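Local coordinates for protein methyl-accepting chemotaxis sensory transducer (PDB 4K08) that probably senses small ligands in the periplasm through a PAS-like Cache domain and passes the signal on to the chemotaxis machinery, at residues Y57-M69 with L91-R103. Numbering follows the deposited sequence.
Sequences YFWVNDLEPRMVM and LLFQEFVRTVRAR. With ACT (acetate ion), chain C.
Trp59, Phe93 and Phe96 form an aromatic cluster between strand 59-62 and helix 92-103. Phe93 turns its edge toward the five-membered ring of Trp59 in an offset edge-to-face pair, planes nearly perpendicular. The Phe96 ring and the indole, planes 29° apart, are slid so far that they barely overlap, Phe96 CE2 coming 3.2 Å from Trp59 CZ2. Bent at chi2 (68°) and chi3, the selenomethionine Met67 brings CE to within 3.5 Å of Phe93 CZ. Farther along, Pro65, which follows a cis peptide bond, sets CG against Phe93 CB and CB against Val97 CG2; Val97 CG1 meets Leu63 CD2 at 4.1 Å. The helix, its axis at 77° to that of strand 59-62, packs over the antiparallel sheet of a PAS-like Cache domain, Phe96 and Val100 touching Val127 of strand 120-130. The cluster borders a pocket that holds an acetate, probably from the crystallisation liquor. The acetate CH3 sits over the centre of the Trp59 ring face, while Tyr57 OH donates a 2.5 Å hydrogen bond to the acetate O; Tyr110, His70 and Lys123 also bind the anion. Among polar contacts, Trp59 NE1 donates in its ring plane to Asn61 OD1 (3.0 Å), and Asn61 ND2 gives a hydrogen bond to Asp62 O; together the two bonds hold the amide, whose OD1 lies at the edges of the Phe93 and Phe96 rings. With an alanine at Trp59, both phenylalanines are likely to lose the indole they pack against, opening a gap between strand and helix, and Asn61 OD1 its N-H donor.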
ATOM      1  N   TYR A  57      -7.384  -2.858   4.575  1.00 21.54           N
ATOM      2  CA  TYR A  57      -7.339  -1.624   3.768  1.00 20.65           C
ATOM      3  C   TYR A  57      -6.063  -1.512   2.915  1.00 22.03           C
ATOM      4  O   TYR A  57      -5.086  -2.287   3.106  1.00 22.39           O
ATOM      5  CB  TYR A  57      -7.443  -0.427   4.709  1.00 19.09           C
ATOM      6  CG  TYR A  57      -6.203  -0.342   5.608  1.00 19.76           C
ATOM      7  CD1 TYR A  57      -5.048   0.328   5.185  1.00 22.70           C
ATOM      8  CD2 TYR A  57      -6.212  -0.942   6.881  1.00 22.44           C
ATOM      9  CE1 TYR A  57      -3.882   0.375   6.019  1.00 22.43           C
ATOM     10  CE2 TYR A  57      -5.085  -0.887   7.724  1.00 21.85           C
ATOM     11  CZ  TYR A  57      -3.928  -0.232   7.286  1.00 22.62           C
ATOM     12  OH  TYR A  57      -2.856  -0.208   8.144  1.00 19.83           O
ATOM     13  N   PHE A  58      -6.055  -0.522   2.009  1.00 21.29           N
ATOM     14  CA  PHE A  58      -4.921  -0.265   1.108  1.00 24.08           C
ATOM     15  C   PHE A  58      -4.300   1.072   1.506  1.00 24.03           C
ATOM     16  O   PHE A  58      -5.027   1.923   1.964  1.00 22.02           O
ATOM     17  CB  PHE A  58      -5.396  -0.148  -0.366  1.00 27.08           C
ATOM     18  CG  PHE A  58      -6.085  -1.396  -0.889  1.00 26.28           C
ATOM     19  CD1 PHE A  58      -5.342  -2.496  -1.317  1.00 27.53           C
ATOM     20  CD2 PHE A  58      -7.482  -1.485  -0.914  1.00 24.51           C
ATOM     21  CE1 PHE A  58      -5.984  -3.658  -1.765  1.00 27.32           C
ATOM     22  CE2 PHE A  58      -8.120  -2.610  -1.370  1.00 26.55           C
ATOM     23  CZ  PHE A  58      -7.372  -3.713  -1.796  1.00 26.25           C
ATOM     24  N   TRP A  59      -3.004   1.298   1.259  1.00 22.22           N
ATOM     25  CA  TRP A  59      -2.448   2.638   1.365  1.00 25.37           C
ATOM     26  C   TRP A  59      -1.570   2.861   0.140  1.00 28.76           C
ATOM     27  O   TRP A  59      -1.212   1.928  -0.562  1.00 24.55           O
ATOM     28  CB  TRP A  59      -1.556   2.812   2.640  1.00 24.49           C
ATOM     29  CG  TRP A  59      -0.218   2.066   2.481  1.00 25.86           C
ATOM     30  CD1 TRP A  59       0.977   2.563   1.937  1.00 26.92           C
ATOM     31  CD2 TRP A  59       0.047   0.691   2.809  1.00 26.13           C
ATOM     32  NE1 TRP A  59       1.951   1.582   1.957  1.00 26.84           N
ATOM     33  CE2 TRP A  59       1.411   0.417   2.430  1.00 28.49           C
ATOM     34  CE3 TRP A  59      -0.720  -0.341   3.366  1.00 26.23           C
ATOM     35  CZ2 TRP A  59       2.010  -0.834   2.621  1.00 29.83           C
ATOM     36  CZ3 TRP A  59      -0.100  -1.622   3.569  1.00 28.50           C
ATOM     37  CH2 TRP A  59       1.245  -1.844   3.192  1.00 29.28           C
ATOM     38  N   VAL A  60      -1.212   4.114  -0.104  1.00 26.86           N
ATOM     39  CA  VAL A  60      -0.331   4.444  -1.187  1.00 23.84           C
ATOM     40  C   VAL A  60       0.778   5.332  -0.638  1.00 25.65           C
ATOM     41  O   VAL A  60       0.508   6.326   0.047  1.00 25.10           O
ATOM     42  CB  VAL A  60      -1.070   5.217  -2.314  1.00 26.04           C
ATOM     43  CG1 VAL A  60      -0.029   5.610  -3.423  1.00 28.18           C
ATOM     44  CG2 VAL A  60      -2.256   4.387  -2.876  1.00 24.65           C
ATOM     45  N   ASN A  61       2.026   4.983  -0.929  1.00 27.30           N
ATOM     46  CA  ASN A  61       3.110   5.928  -0.695  1.00 31.23           C
ATOM     47  C   ASN A  61       3.958   6.074  -1.956  1.00 32.09           C
ATOM     48  O   ASN A  61       3.810   5.275  -2.865  1.00 30.97           O
ATOM     49  CB  ASN A  61       3.966   5.555   0.539  1.00 30.41           C
ATOM     50  CG  ASN A  61       4.717   4.231   0.376  1.00 32.89           C
ATOM     51  OD1 ASN A  61       4.224   3.164   0.771  1.00 31.02           O
ATOM     52  ND2 ASN A  61       5.925   4.299  -0.187  1.00 31.12           N
ATOM     53  N   ASP A  62       4.825   7.089  -2.006  1.00 28.81           N
ATOM     54  CA  ASP A  62       5.696   7.257  -3.193  1.00 31.58           C
ATOM     55  C   ASP A  62       7.116   6.832  -2.864  1.00 33.97           C
ATOM     56  O   ASP A  62       7.368   6.223  -1.796  1.00 31.90           O
ATOM     57  CB  ASP A  62       5.690   8.691  -3.790  1.00 31.96           C
ATOM     58  CG  ASP A  62       6.299   9.755  -2.856  1.00 34.23           C
ATOM     59  OD1 ASP A  62       7.114   9.453  -1.930  1.00 32.60           O
ATOM     60  OD2 ASP A  62       5.932  10.941  -3.053  1.00 36.58           O
ATOM     61  N   LEU A  63       8.041   7.137  -3.773  1.00 34.90           N
ATOM     62  CA  LEU A  63       9.377   6.548  -3.690  1.00 37.50           C
ATOM     63  C   LEU A  63      10.357   7.315  -2.810  1.00 38.19           C
ATOM     64  O   LEU A  63      11.436   6.813  -2.517  1.00 39.51           O
ATOM     65  CB  LEU A  63       9.951   6.349  -5.114  1.00 41.73           C
ATOM     66  CG  LEU A  63       9.084   5.396  -5.967  1.00 41.54           C
ATOM     67  CD1 LEU A  63       9.643   5.314  -7.381  1.00 46.06           C
ATOM     68  CD2 LEU A  63       8.964   4.003  -5.346  1.00 39.22           C
ATOM     69  N   GLU A  64       9.980   8.510  -2.359  1.00 38.69           N
ATOM     70  CA  GLU A  64      10.843   9.297  -1.481  1.00 39.86           C
ATOM     71  C   GLU A  64      11.406   8.506  -0.262  1.00 40.60           C
ATOM     72  O   GLU A  64      12.605   8.569  -0.028  1.00 40.18           O
ATOM     73  CB  GLU A  64      10.148  10.607  -1.051  1.00 41.63           C
ATOM     74  CG  GLU A  64      11.079  11.609  -0.330  1.00 41.76           C
ATOM     75  CD  GLU A  64      10.400  12.945  -0.020  1.00 42.03           C
ATOM     76  OE1 GLU A  64       9.325  13.249  -0.617  1.00 39.03           O
ATOM     77  OE2 GLU A  64      10.928  13.685   0.839  1.00 40.93           O
ATOM     78  N   PRO A  65      10.570   7.747   0.505  1.00 35.63           N
ATOM     79  CA  PRO A  65       9.100   7.556   0.486  1.00 33.17           C
ATOM     80  C   PRO A  65       8.372   8.638   1.242  1.00 32.33           C
ATOM     81  O   PRO A  65       8.830   9.097   2.275  1.00 32.84           O
ATOM     82  CB  PRO A  65       8.874   6.206   1.188  1.00 32.39           C
ATOM     83  CG  PRO A  65      10.066   6.083   2.211  1.00 35.34           C
ATOM     84  CD  PRO A  65      11.252   6.901   1.518  1.00 35.66           C
ATOM     85  N   ARG A  66       7.217   9.039   0.704  1.00 32.81           N
ATOM     86  CA  ARG A  66       6.368  10.017   1.325  1.00 31.99           C
ATOM     87  C   ARG A  66       4.913   9.475   1.202  1.00 29.86           C
ATOM     88  O   ARG A  66       4.570   8.856   0.186  1.00 28.68           O
ATOM     89  CB  ARG A  66       6.510  11.380   0.619  1.00 32.48           C
ATOM     90  CG  ARG A  66       5.637  12.554   1.188  1.00 31.91           C
ATOM     91  CD  ARG A  66       6.104  13.958   0.562  1.00 33.86           C
ATOM     92  NE  ARG A  66       7.481  14.319   0.966  1.00 34.47           N
ATOM     93  CZ  ARG A  66       7.772  15.075   2.023  1.00 37.19           C
ATOM     94  NH1 ARG A  66       6.800  15.550   2.800  1.00 35.98           N
ATOM     95  NH2 ARG A  66       9.044  15.391   2.312  1.00 38.55           N
HETATM   96  N   MSE A  67       4.097   9.687   2.227  1.00 29.12           N
HETATM   97  CA  MSE A  67       2.741   9.110   2.200  1.00 29.08           C
HETATM   98  C   MSE A  67       1.889   9.919   1.189  1.00 29.96           C
HETATM   99  O   MSE A  67       1.847  11.162   1.247  1.00 30.50           O
HETATM  100  CB  MSE A  67       2.062   9.148   3.558  1.00 26.83           C
HETATM  101  CG  MSE A  67       0.730   8.385   3.553  1.00 27.70           C
HETATM  102 SE   MSE A  67       1.043   6.436   3.345  0.67 25.10          SE
HETATM  103  CE  MSE A  67       1.649   5.979   5.120  1.00 27.35           C
ATOM    104  N   VAL A  68       1.226   9.192   0.287  1.00 29.95           N
ATOM    105  CA  VAL A  68       0.239   9.787  -0.637  1.00 27.90           C
ATOM    106  C   VAL A  68      -1.172   9.715  -0.031  1.00 25.59           C
ATOM    107  O   VAL A  68      -1.839  10.747   0.041  1.00 25.15           O
ATOM    108  CB  VAL A  68       0.255   9.105  -2.020  1.00 28.46           C
ATOM    109  CG1 VAL A  68      -0.818   9.726  -2.992  1.00 25.87           C
ATOM    110  CG2 VAL A  68       1.648   9.234  -2.657  1.00 28.86           C
HETATM  111  N   MSE A  69      -1.600   8.519   0.401  1.00 23.68           N
HETATM  112  CA  MSE A  69      -2.927   8.301   0.991  1.00 27.03           C
HETATM  113  C   MSE A  69      -2.917   7.094   1.907  1.00 26.04           C
HETATM  114  O   MSE A  69      -2.672   5.966   1.454  1.00 23.74           O
HETATM  115  CB  MSE A  69      -3.993   8.055  -0.107  1.00 22.75           C
HETATM  116  CG  MSE A  69      -5.436   8.234   0.343  1.00 25.43           C
HETATM  117 SE   MSE A  69      -6.090   6.685   1.387  0.58 18.74          SE
HETATM  118  CE  MSE A  69      -5.738   5.384  -0.004  1.00 22.14           C
ATOM    119  N   LEU A  91      12.720   0.356   9.275  1.00 36.50           N
ATOM    120  CA  LEU A  91      12.435   1.482   8.383  1.00 36.86           C
ATOM    121  C   LEU A  91      11.492   0.903   7.335  1.00 34.36           C
ATOM    122  O   LEU A  91      11.871   0.710   6.208  1.00 35.46           O
ATOM    123  CB  LEU A  91      13.749   1.999   7.760  1.00 38.57           C
ATOM    124  CG  LEU A  91      14.646   2.821   8.698  1.00 40.18           C
ATOM    125  CD1 LEU A  91      16.185   2.941   8.223  1.00 44.87           C
ATOM    126  CD2 LEU A  91      14.002   4.220   8.868  1.00 40.26           C
ATOM    127  N   LEU A  92      10.269   0.547   7.739  1.00 32.80           N
ATOM    128  CA  LEU A  92       9.408  -0.303   6.908  1.00 32.83           C
ATOM    129  C   LEU A  92       9.052   0.324   5.520  1.00 31.55           C
ATOM    130  O   LEU A  92       8.988  -0.402   4.528  1.00 31.40           O
ATOM    131  CB  LEU A  92       8.136  -0.704   7.676  1.00 34.10           C
ATOM    132  CG  LEU A  92       7.245   0.438   8.155  1.00 30.68           C
ATOM    133  CD1 LEU A  92       5.925   0.440   7.395  1.00 28.66           C
ATOM    134  CD2 LEU A  92       6.992   0.343   9.684  1.00 28.98           C
ATOM    135  N   PHE A  93       8.841   1.640   5.455  1.00 31.74           N
ATOM    136  CA  PHE A  93       8.508   2.294   4.152  1.00 33.02           C
ATOM    137  C   PHE A  93       9.739   2.309   3.245  1.00 36.61           C
ATOM    138  O   PHE A  93       9.635   2.002   2.052  1.00 34.82           O
ATOM    139  CB  PHE A  93       7.932   3.705   4.350  1.00 35.06           C
ATOM    140  CG  PHE A  93       6.584   3.701   5.010  1.00 30.94           C
ATOM    141  CD1 PHE A  93       5.447   3.313   4.293  1.00 29.82           C
ATOM    142  CD2 PHE A  93       6.450   4.033   6.359  1.00 29.79           C
ATOM    143  CE1 PHE A  93       4.176   3.265   4.912  1.00 27.92           C
ATOM    144  CE2 PHE A  93       5.184   4.001   6.998  1.00 29.50           C
ATOM    145  CZ  PHE A  93       4.033   3.617   6.249  1.00 27.19           C
ATOM    146  N   GLN A  94      10.919   2.566   3.835  1.00 33.28           N
ATOM    147  CA  GLN A  94      12.151   2.419   3.064  1.00 36.52           C
ATOM    148  C   GLN A  94      12.207   0.978   2.524  1.00 36.23           C
ATOM    149  O   GLN A  94      12.553   0.782   1.360  1.00 35.71           O
ATOM    150  CB  GLN A  94      13.422   2.834   3.873  1.00 35.19           C
ATOM    151  CG  GLN A  94      13.939   4.256   3.418  1.00 49.11           C
ATOM    152  CD  GLN A  94      14.584   5.045   4.581  1.00 56.58           C
ATOM    153  OE1 GLN A  94      13.882   5.786   5.332  1.00 55.68           O
ATOM    154  NE2 GLN A  94      15.910   4.841   4.776  1.00 57.83           N
ATOM    155  N   GLU A  95      11.818  -0.007   3.338  0.53 36.94           N
ATOM    156  CA  GLU A  95      11.891  -1.392   2.873  0.53 38.39           C
ATOM    157  C   GLU A  95      10.871  -1.688   1.757  0.53 40.90           C
ATOM    158  O   GLU A  95      11.149  -2.473   0.856  0.53 42.26           O
ATOM    159  CB  GLU A  95      11.774  -2.378   4.043  0.53 38.78           C
ATOM    160  CG  GLU A  95      13.026  -2.424   4.929  0.53 42.72           C
ATOM    161  CD  GLU A  95      14.289  -2.829   4.160  0.53 43.92           C
ATOM    162  OE1 GLU A  95      14.314  -3.973   3.647  0.53 43.76           O
ATOM    163  OE2 GLU A  95      15.238  -2.004   4.045  0.53 42.91           O
ATOM    164  N   PHE A  96       9.701  -1.053   1.796  1.00 38.28           N
ATOM    165  CA  PHE A  96       8.754  -1.166   0.672  1.00 37.96           C
ATOM    166  C   PHE A  96       9.390  -0.653  -0.628  1.00 34.41           C
ATOM    167  O   PHE A  96       9.263  -1.264  -1.681  1.00 34.95           O
ATOM    168  CB  PHE A  96       7.489  -0.329   0.900  1.00 38.13           C
ATOM    169  CG  PHE A  96       6.674  -0.741   2.098  1.00 34.79           C
ATOM    170  CD1 PHE A  96       6.810  -1.997   2.665  1.00 32.47           C
ATOM    171  CD2 PHE A  96       5.718   0.133   2.625  1.00 35.07           C
ATOM    172  CE1 PHE A  96       6.038  -2.359   3.769  1.00 31.76           C
ATOM    173  CE2 PHE A  96       4.950  -0.224   3.737  1.00 29.85           C
ATOM    174  CZ  PHE A  96       5.103  -1.474   4.296  1.00 28.00           C
ATOM    175  N   VAL A  97      10.006   0.518  -0.538  1.00 34.33           N
ATOM    176  CA  VAL A  97      10.555   1.174  -1.726  1.00 35.38           C
ATOM    177  C   VAL A  97      11.702   0.328  -2.285  1.00 40.02           C
ATOM    178  O   VAL A  97      11.777   0.138  -3.503  1.00 38.69           O
ATOM    179  CB  VAL A  97      10.991   2.656  -1.445  1.00 37.87           C
ATOM    180  CG1 VAL A  97      11.960   3.236  -2.587  1.00 36.83           C
ATOM    181  CG2 VAL A  97       9.762   3.506  -1.224  1.00 34.14           C
ATOM    182  N   ARG A  98      12.560  -0.208  -1.405  1.00 48.47           N
ATOM    183  CA  ARG A  98      13.660  -1.089  -1.846  1.00 54.15           C
ATOM    184  C   ARG A  98      13.130  -2.353  -2.505  1.00 50.58           C
ATOM    185  O   ARG A  98      13.638  -2.791  -3.515  1.00 46.48           O
ATOM    186  CB  ARG A  98      14.580  -1.488  -0.685  1.00 57.32           C
ATOM    187  CG  ARG A  98      15.501  -0.385  -0.184  1.00 58.88           C
ATOM    188  CD  ARG A  98      16.637  -0.982   0.686  1.00 62.10           C
ATOM    189  NE  ARG A  98      16.529  -0.572   2.084  1.00 61.96           N
ATOM    190  CZ  ARG A  98      16.652   0.699   2.494  1.00 55.84           C
ATOM    191  NH1 ARG A  98      16.521   1.003   3.810  1.00 52.85           N
ATOM    192  NH2 ARG A  98      16.886   1.678   1.580  1.00 50.78           N
ATOM    193  N   THR A  99      12.082  -2.925  -1.930  1.00 44.66           N
ATOM    194  CA  THR A  99      11.484  -4.145  -2.454  1.00 42.53           C
ATOM    195  C   THR A  99      10.882  -3.932  -3.839  1.00 48.79           C
ATOM    196  O   THR A  99      11.056  -4.772  -4.720  1.00 52.42           O
ATOM    197  CB  THR A  99      10.346  -4.622  -1.521  1.00 42.82           C
ATOM    198  OG1 THR A  99      10.888  -4.849  -0.217  1.00 40.52           O
ATOM    199  CG2 THR A  99       9.686  -5.896  -2.052  1.00 43.16           C
ATOM    200  N   VAL A 100      10.121  -2.852  -4.041  1.00 43.47           N
ATOM    201  CA  VAL A 100       9.498  -2.683  -5.347  1.00 42.49           C
ATOM    202  C   VAL A 100      10.572  -2.187  -6.344  1.00 46.94           C
ATOM    203  O   VAL A 100      10.545  -2.593  -7.496  1.00 46.12           O
ATOM    204  CB  VAL A 100       8.269  -1.734  -5.393  1.00 38.77           C
ATOM    205  CG1 VAL A 100       7.154  -2.155  -4.303  1.00 38.95           C
ATOM    206  CG2 VAL A 100       8.695  -0.289  -5.250  1.00 38.69           C
ATOM    207  N   ARG A 101      11.484  -1.312  -5.908  0.55 50.25           N
ATOM    208  CA  ARG A 101      12.523  -0.796  -6.819  0.55 53.83           C
ATOM    209  C   ARG A 101      13.451  -1.932  -7.246  0.55 56.44           C
ATOM    210  O   ARG A 101      13.971  -1.925  -8.355  0.55 59.91           O
ATOM    211  CB  ARG A 101      13.347   0.353  -6.192  0.55 45.37           C
ATOM    212  CG  ARG A 101      12.837   1.778  -6.506  0.55 44.37           C
ATOM    213  CD  ARG A 101      13.973   2.854  -6.467  0.55 47.90           C
ATOM    214  NE  ARG A 101      14.363   3.281  -5.108  0.55 45.79           N
ATOM    215  CZ  ARG A 101      14.247   4.529  -4.627  0.55 44.19           C
ATOM    216  NH1 ARG A 101      14.631   4.795  -3.378  0.55 43.45           N
ATOM    217  NH2 ARG A 101      13.762   5.520  -5.379  0.55 44.02           N
ATOM    218  N   ALA A 102      13.661  -2.904  -6.361  1.00 51.85           N
ATOM    219  CA  ALA A 102      14.544  -4.021  -6.656  1.00 52.46           C
ATOM    220  C   ALA A 102      13.830  -5.280  -7.203  1.00 52.84           C
ATOM    221  O   ALA A 102      14.433  -5.999  -7.985  1.00 50.30           O
ATOM    222  CB  ALA A 102      15.458  -4.356  -5.418  1.00 44.56           C
ATOM    223  N   ARG A 103      12.591  -5.558  -6.822  1.00 70.50           N
ATOM    224  CA  ARG A 103      11.934  -6.822  -7.225  1.00 72.39           C
ATOM    225  C   ARG A 103      10.578  -6.664  -7.954  1.00 70.03           C
ATOM    226  O   ARG A 103       9.985  -7.653  -8.394  1.00 74.00           O
ATOM    227  CB  ARG A 103      11.746  -7.702  -5.998  1.00 20.00           C
TER
HETATM  228  C   ACT C 201       0.359  -0.052   6.820  1.00 27.52           C
HETATM  229  O   ACT C 201      -0.718   0.589   7.121  1.00 21.60           O
HETATM  230  OXT ACT C 201       0.403  -1.288   7.047  1.00 22.70           O
HETATM  231  CH3 ACT C 201       1.596   0.602   6.188  1.00 25.11           C